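Local coordinates for protein glycogen synthase (Cyanobacterium sp. CLg1, PDB 6GNF) that belongs to the bacterial glycogen and starch synthase family of two-domain glycosyltransferases and is modelled here with bound adenosine-5'-diphosphate and a glycan, at residues V127-I130 and D131-E134; R135-M138 and L139-A143. One frame throughout, in Å; residues are numbered along the deposited sequence.

Contacts 1 and 2 follow one another along the chain, their centres about 13 Å apart, and together they carry the backbone from a glycan-binding loop into helix 132-144. Contact 1 holds Asp128, a residue of the glycan pocket that bonds to a beta-D-glucopyranose, and the turn that starts the helix; contact 2 is the middle of that helix, buried in the domain. The two meet where Tyr129 CD2 lies 3.6 Å from Arg135 NH2, while Asn132 OD1 takes a hydrogen bond from Arg135 NE. The side chain of Phe136 in contact 2 comes within about 8 Å of the same sugar and about 6 Å of an alpha-D-glucopyranose.

Contact 1: residues V127-I130 and D131-E134; sequences VDYI and DNVE. With BGC (beta-D-glucopyranose), chain D.
Tyr129 and Asn132 meet across the turn that leads into helix 132-144, the amide oxygen OD1 of Asn132 sitting at the edge of the tyrosine ring, 3.8 Å from CD2 and near the ring plane. Amide and ring stand 85° apart, nearly perpendicular. Both ends of the amide are held, OD1 by Arg135 NE and ND2 by Tyr121 O. Asp131 has CG between its own backbone N and carbonyl carbon (chi1 72°), which brings OD1 back to the Tyr129 methylene, 3.4 Å from CB and oblique to the ring. Ile130 crosses Asp131 at about a right angle, its CD1 3.7 Å from Asp131 CB. The backbone makes a type I beta turn from Tyr129 to Asn132, with a weak bond from Asn132 N to Tyr129 O at 3.4 Å. A water donates to Ile130 O at 2.7 Å and accepts from Val133 N at 2.9 Å.

Further out, Tyr82 and Lys112 hold the Asp131 carboxylate, Lys119 O takes Tyr129 OH, and Glu240 takes Ile130 N; these bonds fix the segment, and the turn gives its shape. Just ahead, Asp128 OD2 accepts a 2.8 Å bond from O2 of the beta-D-glucopyranose, whose O3 lies 2.8 Å from both OD1 and OD2 of Asp128. The carboxylate thus sits against neighbouring hydroxyls, consistent with a two-point grip on the ring; which oxygen takes the O3 proton is left open.

Contact 2: residues R135-M138 and L139-A143; sequences RFAM and LSQAA
This is a local contact within one helix: 135-138 and 139-143 are successive turns of helix 132-144, buried in the domain that carries the nine-stranded mixed sheet. Four backbone bonds join the turns, the shortest from Ala142 N to Met138 O at 2.9 Å and the straightest from Gln141 N to Ala137 O, with an N-H...O angle of 165°. Gln141 folds back on the earlier turn. With CG beside the backbone N (chi1 -66°), CG and the amide both lie beside Ala137 O, CG 3.4 Å and NE2 3.5 Å from that oxygen, while OE1 is turned to Asn81 N and accepts a bond from it. Ser140 OG, at 3.4 Å from Phe136 O, is at most weakly bonded there, sharing the carbonyl with its own backbone N. Ala142 CB rests 3.3 Å from Met138 O, and Leu139 CB sits 3.5 Å from Phe136 O.

Several parts of the domain cover the helix. Met138 lies against Val80 of strand 72-82 and Val108 and Tyr109 of helix 107-110; Ala137 and Ser140 meet Tyr180 of helix 177-186, and Gln141 bridges Tyr180 and Val80. Phe136 makes an edge-to-face stack with His173. The bonding is that of an ordinary alpha-helix, here packed near the antiparallel edge of the sheet in the N-terminal Rossmann-like domain of a GT-B glycosyltransferase.

Contact 1: residues V127-I130 and D131-E134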
ATOM      1  N   VAL A 127       2.636 -11.790  12.508  1.00 94.54           N
ATOM      2  CA  VAL A 127       1.746 -11.939  13.655  1.00 89.49           C
ATOM      3  C   VAL A 127       0.927 -10.662  13.872  1.00 85.73           C
ATOM      4  O   VAL A 127       1.448  -9.550  13.747  1.00 83.86           O
ATOM      5  CB  VAL A 127       2.530 -12.288  14.939  1.00 89.03           C
ATOM      6  CG1 VAL A 127       1.581 -12.521  16.106  1.00 89.10           C
ATOM      7  CG2 VAL A 127       3.406 -13.516  14.711  1.00 92.73           C
ATOM      8  N   ASP A 128      -0.354 -10.839  14.198  1.00 81.95           N
ATOM      9  CA  ASP A 128      -1.252  -9.725  14.504  1.00 80.88           C
ATOM     10  C   ASP A 128      -1.534  -9.639  16.007  1.00 79.13           C
ATOM     11  O   ASP A 128      -1.528 -10.657  16.704  1.00 81.48           O
ATOM     12  CB  ASP A 128      -2.583  -9.896  13.761  1.00 81.88           C
ATOM     13  CG  ASP A 128      -2.447  -9.754  12.251  1.00 82.41           C
ATOM     14  OD1 ASP A 128      -1.711  -8.862  11.771  1.00 83.05           O
ATOM     15  OD2 ASP A 128      -3.109 -10.538  11.538  1.00 82.78           O
ATOM     16  N   TYR A 129      -1.818  -8.428  16.492  1.00 74.64           N
ATOM     17  CA  TYR A 129      -2.333  -8.253  17.847  1.00 73.12           C
ATOM     18  C   TYR A 129      -3.653  -9.012  17.967  1.00 71.26           C
ATOM     19  O   TYR A 129      -4.467  -9.000  17.037  1.00 68.00           O
ATOM     20  CB  TYR A 129      -2.567  -6.769  18.174  1.00 71.11           C
ATOM     21  CG  TYR A 129      -1.315  -5.918  18.229  1.00 70.17           C
ATOM     22  CD1 TYR A 129      -0.287  -6.214  19.125  1.00 71.52           C
ATOM     23  CD2 TYR A 129      -1.164  -4.806  17.396  1.00 67.31           C
ATOM     24  CE1 TYR A 129       0.860  -5.441  19.182  1.00 72.52           C
ATOM     25  CE2 TYR A 129      -0.019  -4.023  17.447  1.00 68.69           C
ATOM     26  CZ  TYR A 129       0.990  -4.347  18.347  1.00 71.35           C
ATOM     27  OH  TYR A 129       2.147  -3.609  18.431  1.00 73.66           O
ATOM     28  N   ILE A 130      -3.866  -9.678  19.100  1.00 71.87           N
ATOM     29  CA  ILE A 130      -5.130 -10.387  19.338  1.00 74.49           C
ATOM     30  C   ILE A 130      -6.338  -9.449  19.188  1.00 70.74           C
ATOM     31  O   ILE A 130      -7.375  -9.838  18.659  1.00 68.39           O
ATOM     32  CB  ILE A 130      -5.164 -11.095  20.726  1.00 78.63           C
ATOM     33  CG1 ILE A 130      -5.030 -10.101  21.894  1.00 80.26           C
ATOM     34  CG2 ILE A 130      -4.075 -12.162  20.811  1.00 81.11           C
ATOM     35  CD1 ILE A 130      -6.345  -9.717  22.550  1.00 81.56           C
ATOM     36  N   ASP A 131      -6.178  -8.215  19.661  1.00 68.40           N
ATOM     37  CA  ASP A 131      -7.276  -7.274  19.794  1.00 65.58           C
ATOM     38  C   ASP A 131      -7.450  -6.346  18.587  1.00 60.17           C
ATOM     39  O   ASP A 131      -7.999  -5.244  18.728  1.00 57.64           O
ATOM     40  CB  ASP A 131      -7.106  -6.449  21.093  1.00 68.69           C
ATOM     41  CG  ASP A 131      -5.973  -5.422  21.008  1.00 71.31           C
ATOM     42  OD1 ASP A 131      -4.927  -5.757  20.405  1.00 74.27           O
ATOM     43  OD2 ASP A 131      -6.109  -4.308  21.571  1.00 71.78           O
ATOM     44  N   ASN A 132      -7.019  -6.777  17.402  1.00 56.36           N
ATOM     45  CA  ASN A 132      -7.201  -5.946  16.210  1.00 53.18           C
ATOM     46  C   ASN A 132      -8.661  -5.683  15.873  1.00 51.21           C
ATOM     47  O   ASN A 132      -8.986  -4.618  15.316  1.00 47.61           O
ATOM     48  CB  ASN A 132      -6.472  -6.526  14.995  1.00 55.59           C
ATOM     49  CG  ASN A 132      -5.020  -6.048  14.896  1.00 56.63           C
ATOM     50  OD1 ASN A 132      -4.558  -5.158  15.639  1.00 55.33           O
ATOM     51  ND2 ASN A 132      -4.297  -6.619  13.947  1.00 58.57           N
ATOM     52  N   VAL A 133      -9.522  -6.648  16.183  1.00 51.17           N
ATOM     53  CA  VAL A 133     -10.963  -6.470  16.030  1.00 50.63           C
ATOM     54  C   VAL A 133     -11.410  -5.231  16.803  1.00 48.75           C
ATOM     55  O   VAL A 133     -12.037  -4.343  16.242  1.00 46.03           O
ATOM     56  CB  VAL A 133     -11.742  -7.711  16.512  1.00 52.86           C
ATOM     57  CG1 VAL A 133     -13.226  -7.412  16.700  1.00 52.51           C
ATOM     58  CG2 VAL A 133     -11.556  -8.866  15.533  1.00 54.55           C
ATOM     59  N   GLU A 134     -11.080  -5.174  18.085  1.00 49.76           N
ATOM     60  CA  GLU A 134     -11.531  -4.072  18.924  1.00 50.04           C
ATOM     61  C   GLU A 134     -10.878  -2.749  18.513  1.00 49.51           C
ATOM     62  O   GLU A 134     -11.543  -1.722  18.442  1.00 50.01           O
ATOM     63  CB  GLU A 134     -11.262  -4.381  20.396  1.00 50.86           C
ATOM     64  CG  GLU A 134     -12.114  -5.497  20.970  1.00 51.70           C
ATOM     65  CD  GLU A 134     -11.604  -6.898  20.650  1.00 55.24           C
ATOM     66  OE1 GLU A 134     -12.227  -7.894  21.092  1.00 59.08           O
ATOM     67  OE2 GLU A 134     -10.585  -7.038  19.934  1.00 54.24           O
TER
HETATM   68  C2  BGC D   1      -1.621 -11.148   8.756  1.00 74.68           C
HETATM   69  C3  BGC D   1      -1.978  -9.749   8.252  1.00 73.99           C
HETATM   70  C4  BGC D   1      -0.684  -9.015   7.882  1.00 70.86           C
HETATM   71  C5  BGC D   1       0.266  -9.852   7.012  1.00 70.37           C
HETATM   72  C6  BGC D   1       1.660  -9.240   7.002  1.00 69.93           C
HETATM   73  C1  BGC D   1      -0.864 -11.867   7.634  1.00 75.07           C
HETATM   74  O1  BGC D   1      -0.644 -13.243   7.964  1.00 81.13           O
HETATM   75  O2  BGC D   1      -2.781 -11.896   9.146  1.00 73.46           O
HETATM   76  O3  BGC D   1      -2.735  -8.999   9.222  1.00 73.17           O
HETATM   77  O4  BGC D   1      -1.018  -7.828   7.161  1.00 64.57           O
HETATM   78  O5  BGC D   1       0.390 -11.212   7.442  1.00 71.28           O
HETATM   79  O6  BGC D   1       2.167  -9.340   5.675  1.00 75.49           O
HETATM   80  O   HOH W   1      -8.377  -9.271  16.251  1.00 61.20           O

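Contact 2: residues R135-M138 and L139-A143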
ATOM      1  N   ARG A 135      -9.579  -2.781  18.227  1.00 51.00           N
ATOM      2  CA  ARG A 135      -8.818  -1.587  17.862  1.00 49.48           C
ATOM      3  C   ARG A 135      -9.335  -0.907  16.608  1.00 46.95           C
ATOM      4  O   ARG A 135      -9.452   0.318  16.569  1.00 42.98           O
ATOM      5  CB  ARG A 135      -7.334  -1.933  17.656  1.00 54.19           C
ATOM      6  CG  ARG A 135      -6.499  -1.873  18.929  1.00 57.49           C
ATOM      7  CD  ARG A 135      -5.271  -2.771  18.879  1.00 60.21           C
ATOM      8  NE  ARG A 135      -4.549  -2.693  17.613  1.00 59.57           N
ATOM      9  CZ  ARG A 135      -3.491  -1.927  17.362  1.00 61.30           C
ATOM     10  NH1 ARG A 135      -2.986  -1.120  18.287  1.00 63.42           N
ATOM     11  NH2 ARG A 135      -2.931  -1.974  16.156  1.00 61.51           N
ATOM     12  N   PHE A 136      -9.644  -1.686  15.580  1.00 46.97           N
ATOM     13  CA  PHE A 136     -10.036  -1.104  14.305  1.00 45.43           C
ATOM     14  C   PHE A 136     -11.535  -0.847  14.181  1.00 44.62           C
ATOM     15  O   PHE A 136     -11.940   0.106  13.521  1.00 42.27           O
ATOM     16  CB  PHE A 136      -9.488  -1.930  13.140  1.00 48.09           C
ATOM     17  CG  PHE A 136      -7.987  -1.987  13.107  1.00 50.26           C
ATOM     18  CD1 PHE A 136      -7.228  -0.841  13.320  1.00 48.99           C
ATOM     19  CD2 PHE A 136      -7.325  -3.185  12.877  1.00 52.65           C
ATOM     20  CE1 PHE A 136      -5.845  -0.895  13.302  1.00 50.90           C
ATOM     21  CE2 PHE A 136      -5.933  -3.240  12.854  1.00 53.13           C
ATOM     22  CZ  PHE A 136      -5.196  -2.097  13.072  1.00 51.26           C
ATOM     23  N   ALA A 137     -12.355  -1.648  14.853  1.00 43.81           N
ATOM     24  CA  ALA A 137     -13.755  -1.271  15.028  1.00 44.21           C
ATOM     25  C   ALA A 137     -13.849   0.082  15.754  1.00 43.01           C
ATOM     26  O   ALA A 137     -14.678   0.926  15.411  1.00 44.40           O
ATOM     27  CB  ALA A 137     -14.513  -2.336  15.800  1.00 45.75           C
ATOM     28  N   MET A 138     -13.013   0.278  16.767  1.00 43.14           N
ATOM     29  CA  MET A 138     -13.013   1.545  17.500  1.00 43.86           C
ATOM     30  C   MET A 138     -12.573   2.722  16.619  1.00 44.37           C
ATOM     31  O   MET A 138     -13.074   3.842  16.771  1.00 44.38           O
ATOM     32  CB  MET A 138     -12.125   1.451  18.737  1.00 45.43           C
ATOM     33  CG  MET A 138     -12.183   2.698  19.624  1.00 46.40           C
ATOM     34  SD  MET A 138     -11.342   2.492  21.201  1.00 48.86           S
ATOM     35  CE  MET A 138      -9.646   2.567  20.637  1.00 47.63           C
ATOM     36  N   LEU A 139     -11.614   2.484  15.729  1.00 44.43           N
ATOM     37  CA  LEU A 139     -11.194   3.514  14.781  1.00 43.59           C
ATOM     38  C   LEU A 139     -12.346   3.978  13.896  1.00 43.46           C
ATOM     39  O   LEU A 139     -12.510   5.176  13.688  1.00 44.21           O
ATOM     40  CB  LEU A 139     -10.041   3.012  13.905  1.00 43.34           C
ATOM     41  CG  LEU A 139      -9.603   3.920  12.755  1.00 43.12           C
ATOM     42  CD1 LEU A 139      -9.187   5.288  13.263  1.00 42.41           C
ATOM     43  CD2 LEU A 139      -8.461   3.277  11.978  1.00 45.66           C
ATOM     44  N   SER A 140     -13.139   3.032  13.386  1.00 43.13           N
ATOM     45  CA  SER A 140     -14.253   3.366  12.496  1.00 44.25           C
ATOM     46  C   SER A 140     -15.317   4.186  13.219  1.00 43.35           C
ATOM     47  O   SER A 140     -15.851   5.126  12.660  1.00 43.59           O
ATOM     48  CB  SER A 140     -14.862   2.102  11.901  1.00 45.91           C
ATOM     49  OG  SER A 140     -13.877   1.442  11.126  1.00 45.57           O
ATOM     50  N   GLN A 141     -15.618   3.817  14.459  1.00 44.31           N
ATOM     51  CA  GLN A 141     -16.553   4.577  15.287  1.00 45.52           C
ATOM     52  C   GLN A 141     -16.038   5.971  15.590  1.00 44.12           C
ATOM     53  O   GLN A 141     -16.799   6.932  15.580  1.00 44.11           O
ATOM     54  CB  GLN A 141     -16.798   3.871  16.622  1.00 49.41           C
ATOM     55  CG  GLN A 141     -17.511   2.543  16.508  1.00 50.17           C
ATOM     56  CD  GLN A 141     -17.515   1.788  17.820  1.00 52.43           C
ATOM     57  OE1 GLN A 141     -17.721   2.367  18.890  1.00 56.73           O
ATOM     58  NE2 GLN A 141     -17.276   0.490  17.752  1.00 55.34           N
ATOM     59  N   ALA A 142     -14.760   6.070  15.937  1.00 42.50           N
ATOM     60  CA  ALA A 142     -14.185   7.358  16.304  1.00 43.58           C
ATOM     61  C   ALA A 142     -14.148   8.321  15.124  1.00 43.80           C
ATOM     62  O   ALA A 142     -14.304   9.529  15.332  1.00 45.32           O
ATOM     63  CB  ALA A 142     -12.786   7.171  16.874  1.00 43.70           C
ATOM     64  N   ALA A 143     -13.916   7.787  13.929  1.00 41.10           N
ATOM     65  CA  ALA A 143     -13.767   8.608  12.729  1.00 42.81           C
ATOM     66  C   ALA A 143     -15.078   9.262  12.327  1.00 43.35           C
ATOM     67  O   ALA A 143     -15.100  10.370  11.826  1.00 45.21           O
ATOM     68  CB  ALA A 143     -13.236   7.768  11.577  1.00 40.57           C
TER